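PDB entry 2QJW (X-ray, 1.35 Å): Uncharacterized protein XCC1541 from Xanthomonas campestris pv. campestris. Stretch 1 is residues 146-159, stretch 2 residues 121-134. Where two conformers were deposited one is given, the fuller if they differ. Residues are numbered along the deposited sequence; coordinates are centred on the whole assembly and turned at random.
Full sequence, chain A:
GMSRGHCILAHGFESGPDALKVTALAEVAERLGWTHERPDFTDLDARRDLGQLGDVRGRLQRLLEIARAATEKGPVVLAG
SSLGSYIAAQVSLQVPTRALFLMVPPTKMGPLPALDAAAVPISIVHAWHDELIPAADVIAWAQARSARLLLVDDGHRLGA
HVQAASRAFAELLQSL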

# COMPACT_ATOMS: atom_id res chain seq x y z
N SER A 146 2.21 5.39 12.55
CA SER A 146 2.46 5.78 11.17
C SER A 146 3.11 4.61 10.39
O SER A 146 3.93 4.83 9.55
CB SER A 146 3.32 7.04 11.09
OG SER A 146 2.68 8.11 11.80
N ALA A 147 2.65 3.35 10.59
CA ALA A 147 3.19 2.21 9.88
C ALA A 147 2.68 2.22 8.47
O ALA A 147 1.57 2.71 8.21
CB ALA A 147 2.74 0.90 10.50
N ARG A 148 3.49 1.81 7.50
CA ARG A 148 3.04 1.71 6.12
C ARG A 148 1.92 0.66 6.13
O ARG A 148 2.07 -0.41 6.68
CB ARG A 148 4.12 1.38 5.11
CG ARG A 148 3.68 1.45 3.65
CD ARG A 148 4.81 1.32 2.69
NE ARG A 148 5.72 2.43 2.89
CZ ARG A 148 6.79 2.69 2.14
NH1 ARG A 148 7.11 1.93 1.10
NH2 ARG A 148 7.59 3.69 2.49
N LEU A 149 0.84 1.01 5.44
CA LEU A 149 -0.36 0.15 5.39
C LEU A 149 -0.90 0.08 3.99
O LEU A 149 -1.21 1.09 3.40
CB LEU A 149 -1.45 0.65 6.31
CG LEU A 149 -2.77 -0.14 6.35
CD1 LEU A 149 -2.60 -1.58 6.69
CD2 LEU A 149 -3.69 0.54 7.40
N LEU A 150 -1.02 -1.14 3.50
CA LEU A 150 -1.65 -1.46 2.19
C LEU A 150 -2.91 -2.26 2.43
O LEU A 150 -2.86 -3.29 3.08
CB LEU A 150 -0.73 -2.29 1.28
CG LEU A 150 -1.28 -2.69 -0.07
CD1 LEU A 150 -1.37 -1.42 -0.91
CD2 LEU A 150 -0.37 -3.71 -0.76
N LEU A 151 -4.02 -1.67 1.99
CA LEU A 151 -5.35 -2.27 2.08
C LEU A 151 -5.72 -2.72 0.69
O LEU A 151 -5.75 -1.94 -0.25
CB LEU A 151 -6.36 -1.26 2.69
CG LEU A 151 -6.10 -0.92 4.16
CD1 LEU A 151 -6.43 0.50 4.45
CD2 LEU A 151 -6.88 -1.92 5.02
N VAL A 152 -6.14 -3.98 0.64
CA VAL A 152 -6.53 -4.62 -0.62
C VAL A 152 -7.94 -5.21 -0.56
O VAL A 152 -8.46 -5.51 0.52
CB VAL A 152 -5.54 -5.74 -1.03
CG1 VAL A 152 -4.12 -5.20 -1.23
CG2 VAL A 152 -5.48 -6.86 0.00
N ASP A 153 -8.53 -5.30 -1.73
CA ASP A 153 -9.90 -5.85 -1.88
C ASP A 153 -9.90 -7.34 -1.78
O ASP A 153 -9.79 -8.02 -2.80
CB ASP A 153 -10.46 -5.37 -3.20
CG ASP A 153 -11.89 -5.85 -3.44
OD1 ASP A 153 -12.49 -6.30 -2.45
OD2 ASP A 153 -12.36 -5.67 -4.59
N ASP A 154 -9.95 -7.84 -0.55
CA ASP A 154 -9.82 -9.28 -0.32
C ASP A 154 -10.36 -9.53 1.09
O ASP A 154 -10.67 -8.60 1.84
CB ASP A 154 -8.36 -9.78 -0.46
CG ASP A 154 -8.23 -11.19 -0.97
OD1 ASP A 154 -9.13 -12.04 -0.80
OD2 ASP A 154 -7.21 -11.51 -1.61
N GLY A 155 -10.43 -10.80 1.47
CA GLY A 155 -10.69 -11.22 2.83
C GLY A 155 -9.43 -11.64 3.56
O GLY A 155 -8.30 -11.52 3.03
N HIS A 156 -9.60 -12.20 4.73
CA HIS A 156 -8.50 -12.54 5.60
C HIS A 156 -7.41 -13.40 5.01
O HIS A 156 -6.26 -13.31 5.41
CB HIS A 156 -9.08 -13.23 6.85
CG HIS A 156 -8.07 -13.55 7.87
ND1 HIS A 156 -7.46 -12.59 8.64
CD2 HIS A 156 -7.56 -14.75 8.28
CE1 HIS A 156 -6.58 -13.20 9.44
NE2 HIS A 156 -6.64 -14.50 9.25
N ARG A 157 -7.78 -14.32 4.11
CA ARG A 157 -6.77 -15.21 3.55
C ARG A 157 -5.83 -14.53 2.54
O ARG A 157 -4.76 -15.09 2.22
CB ARG A 157 -7.43 -16.41 2.89
CG ARG A 157 -8.37 -17.21 3.80
CD ARG A 157 -8.88 -18.45 3.02
NE ARG A 157 -9.59 -18.12 1.79
CZ ARG A 157 -10.89 -17.89 1.70
NH1 ARG A 157 -11.66 -17.94 2.78
NH2 ARG A 157 -11.42 -17.60 0.53
N LEU A 158 -6.20 -13.36 2.05
CA LEU A 158 -5.45 -12.62 1.04
C LEU A 158 -5.17 -13.52 -0.17
O LEU A 158 -4.12 -13.40 -0.83
CB LEU A 158 -4.11 -12.04 1.55
CG LEU A 158 -4.25 -10.95 2.60
CD1 LEU A 158 -2.88 -10.63 3.25
CD2 LEU A 158 -4.92 -9.76 2.01
N GLY A 159 -6.09 -14.44 -0.46
CA GLY A 159 -5.86 -15.45 -1.50
C GLY A 159 -5.70 -14.94 -2.91
O GLY A 159 -5.08 -15.60 -3.78
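Stretch 2 (121-134) PISIVHAWHDELIP

Stretch 2 lies beside stretch 1 as a neighbouring parallel β-strand, and the loops that follow the two strands stay together through a histidine–aspartate hydrogen bond and packing around the histidine ring. Residues 122-127 are extended and run in the same direction as strand 148-152, with 14° between the strand axes and a closest approach of 4.7 Å. The register pairs Arg148 with Ser123, Leu149 with Ile124, Leu150 with Val125, Leu151 with His126 and Val152 with Ala127, the CA–CA distances widening from 4.7 Å between Arg148 CA and Ser123 CA to 5.1 Å between Val152 CA and Ala127 CA.

As expected for parallel strands, the hydrogen bonds alternate in direction, each even-numbered residue of stretch 1 from Arg148 to Val152 bonding to the residues before and after its partner. Arg148 N donates to Ile122 O (3.1 Å) and Arg148 O accepts from Ile124 N (2.9 Å); Leu150 N reaches Ile124 O (2.9 Å) and Leu150 O receives His126 N (2.8 Å). Val152 N then binds His126 O (3.0 Å), and Trp128 N closes the ladder on Val152 O (2.9 Å). Between these bonds CA atoms approach carbonyl oxygens, most closely Leu151 CA to His126 O at 3.3 Å.

Side chains alternate between the two faces of the sheet. On the face bearing Leu149, Ile124, Leu151 and His126, Leu149 CD1 meets Ile124 CG2 at 3.6 Å. On the other, Leu150 CD2 lies 4.2 Å from Val125 CG2, while Leu158 returns from beyond the strand to place CD1 4.1 Å from Val125 CG1 and CD2 4.0 Å from Ala127 CB. Before the strand, Ala147 CB touches both Ile122 CG2 and Ile124 CD1, each at 3.9 Å. Leu151 also packs over one face of the Trp128 indole, its CB 3.9 Å from the centroid of the five-membered ring formed by Trp128 CG, CD1, NE1, CE2 and CD2.

From Ala127 to Asp130 stretch 2 makes a type I turn, with Asp130 N bonded to Ala127 O at 3.2 Å. The turn remains tied to stretch 1: His129 N donates to Asp154 O (3.0 Å), and His129 NE2 makes a weak hydrogen bond to Asp153 OD1 (2.8 Å). Gly155 O comes within 3.1 Å of Ala127 CB as stretch 1 enters its own type I turn, Gly155 to Leu158.

His156, in that turn, is the stretch 1 residue most covered by stretch 2. Its ND1 donates to Asp130 OD2 at 2.7 Å with a nearly straight N–H···O angle of 163°. Asp130 OD1 accepts from Leu132 N (2.8 Å) and Ile133 N (2.9 Å), bonds that help hold the carboxylate in place. Leu132 CD1 sits over one face of the imidazole, 3.9 Å from His156 CD2, whereas Ile133 CD1 meets the ring edge 3.4 Å from His156 CE1. A water accepts from both His156 N (2.8 Å) and Glu131 N (3.1 Å), bridging the two backbones.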

# COMPACT_ATOMS: atom_id res chain seq x y z
N PRO A 121 10.97 0.01 11.16
CA PRO A 121 10.06 0.04 9.98
C PRO A 121 9.05 -1.12 10.02
O PRO A 121 9.44 -2.27 10.27
CB PRO A 121 10.99 -0.09 8.84
CG PRO A 121 12.33 0.47 9.38
CD PRO A 121 12.39 0.05 10.78
N ILE A 122 7.79 -0.77 9.87
CA ILE A 122 6.68 -1.74 9.83
C ILE A 122 5.91 -1.53 8.55
O ILE A 122 5.58 -0.38 8.23
CB ILE A 122 5.73 -1.59 11.02
CG1 ILE A 122 6.52 -1.76 12.35
CG2 ILE A 122 4.54 -2.53 10.93
CD1 ILE A 122 5.73 -1.32 13.59
N SER A 123 5.68 -2.62 7.82
CA SER A 123 4.86 -2.61 6.62
C SER A 123 3.79 -3.67 6.80
O SER A 123 4.11 -4.79 7.15
CB SER A 123 5.70 -2.85 5.39
OG SER A 123 4.93 -2.90 4.23
N ILE A 124 2.53 -3.30 6.54
CA ILE A 124 1.37 -4.13 6.79
C ILE A 124 0.60 -4.27 5.50
O ILE A 124 0.42 -3.29 4.77
CB ILE A 124 0.45 -3.50 7.89
CG1 ILE A 124 1.22 -3.20 9.19
CG2 ILE A 124 -0.79 -4.38 8.15
CD1 ILE A 124 0.46 -2.23 10.07
N VAL A 125 0.13 -5.48 5.25
CA VAL A 125 -0.86 -5.76 4.18
C VAL A 125 -2.11 -6.28 4.89
O VAL A 125 -2.03 -7.29 5.54
CB VAL A 125 -0.41 -6.72 3.08
CG1 VAL A 125 -1.50 -6.93 2.03
CG2 VAL A 125 0.86 -6.16 2.46
N HIS A 126 -3.24 -5.55 4.75
CA HIS A 126 -4.50 -6.03 5.33
C HIS A 126 -5.60 -6.01 4.32
O HIS A 126 -5.57 -5.34 3.30
CB HIS A 126 -4.87 -5.17 6.51
CG HIS A 126 -5.83 -5.82 7.43
ND1 HIS A 126 -5.50 -6.93 8.14
CD2 HIS A 126 -7.11 -5.50 7.75
CE1 HIS A 126 -6.56 -7.31 8.84
NE2 HIS A 126 -7.54 -6.46 8.60
N ALA A 127 -6.59 -6.86 4.60
CA ALA A 127 -7.78 -7.04 3.74
C ALA A 127 -8.92 -6.12 4.15
O ALA A 127 -9.34 -6.16 5.32
CB ALA A 127 -8.22 -8.49 3.85
N TRP A 128 -9.45 -5.34 3.21
CA TRP A 128 -10.60 -4.53 3.49
C TRP A 128 -11.73 -5.37 4.09
O TRP A 128 -12.46 -4.82 4.95
CB TRP A 128 -11.14 -3.91 2.19
CG TRP A 128 -10.49 -2.67 1.73
CD1 TRP A 128 -9.92 -2.47 0.52
CD2 TRP A 128 -10.36 -1.44 2.43
NE1 TRP A 128 -9.42 -1.20 0.43
CE2 TRP A 128 -9.70 -0.53 1.58
CE3 TRP A 128 -10.79 -0.98 3.70
CZ2 TRP A 128 -9.44 0.74 1.94
CZ3 TRP A 128 -10.52 0.33 4.04
CH2 TRP A 128 -9.85 1.17 3.16
N HIS A 129 -11.93 -6.59 3.60
CA HIS A 129 -13.07 -7.43 3.97
C HIS A 129 -12.72 -8.52 4.94
O HIS A 129 -13.44 -9.52 5.01
CB HIS A 129 -13.68 -8.03 2.74
CG HIS A 129 -13.93 -7.03 1.68
ND1 HIS A 129 -14.82 -6.00 1.87
CD2 HIS A 129 -13.41 -6.88 0.44
CE1 HIS A 129 -14.83 -5.25 0.78
NE2 HIS A 129 -14.00 -5.78 -0.11
N ASP A 130 -11.69 -8.33 5.74
CA ASP A 130 -11.31 -9.31 6.70
C ASP A 130 -12.51 -9.50 7.66
O ASP A 130 -12.98 -8.53 8.25
CB ASP A 130 -10.09 -8.85 7.48
CG ASP A 130 -9.43 -9.92 8.25
OD1 ASP A 130 -10.10 -10.70 8.96
OD2 ASP A 130 -8.19 -10.05 8.12
N GLU A 131 -13.01 -10.73 7.74
CA GLU A 131 -14.13 -11.06 8.63
C GLU A 131 -13.72 -11.22 10.09
O GLU A 131 -14.59 -11.11 11.00
CB GLU A 131 -14.86 -12.33 8.13
CG GLU A 131 -14.02 -13.62 8.25
CD GLU A 131 -14.64 -14.90 7.73
OE1 GLU A 131 -15.45 -14.84 6.83
OE2 GLU A 131 -14.25 -15.98 8.23
N LEU A 132 -12.44 -11.52 10.34
CA LEU A 132 -11.92 -11.80 11.69
C LEU A 132 -11.25 -10.63 12.42
O LEU A 132 -11.31 -10.51 13.65
CB LEU A 132 -10.91 -12.95 11.61
CG LEU A 132 -11.45 -14.29 11.14
CD1 LEU A 132 -10.28 -15.33 11.01
CD2 LEU A 132 -12.56 -14.86 12.04
N ILE A 133 -10.57 -9.79 11.64
CA ILE A 133 -9.85 -8.67 12.16
C ILE A 133 -10.38 -7.48 11.39
O ILE A 133 -9.94 -7.21 10.30
CB ILE A 133 -8.31 -8.82 11.89
CG1 ILE A 133 -7.82 -10.18 12.38
CG2 ILE A 133 -7.57 -7.62 12.53
CD1 ILE A 133 -6.48 -10.64 11.74
N PRO A 134 -11.32 -6.74 11.99
CA PRO A 134 -11.88 -5.58 11.26
C PRO A 134 -10.79 -4.65 10.75
O PRO A 134 -9.88 -4.27 11.51
CB PRO A 134 -12.75 -4.91 12.34
CG PRO A 134 -13.18 -6.03 13.24
CD PRO A 134 -11.95 -6.91 13.31
O HOH W 1 -12.22 -12.77 5.61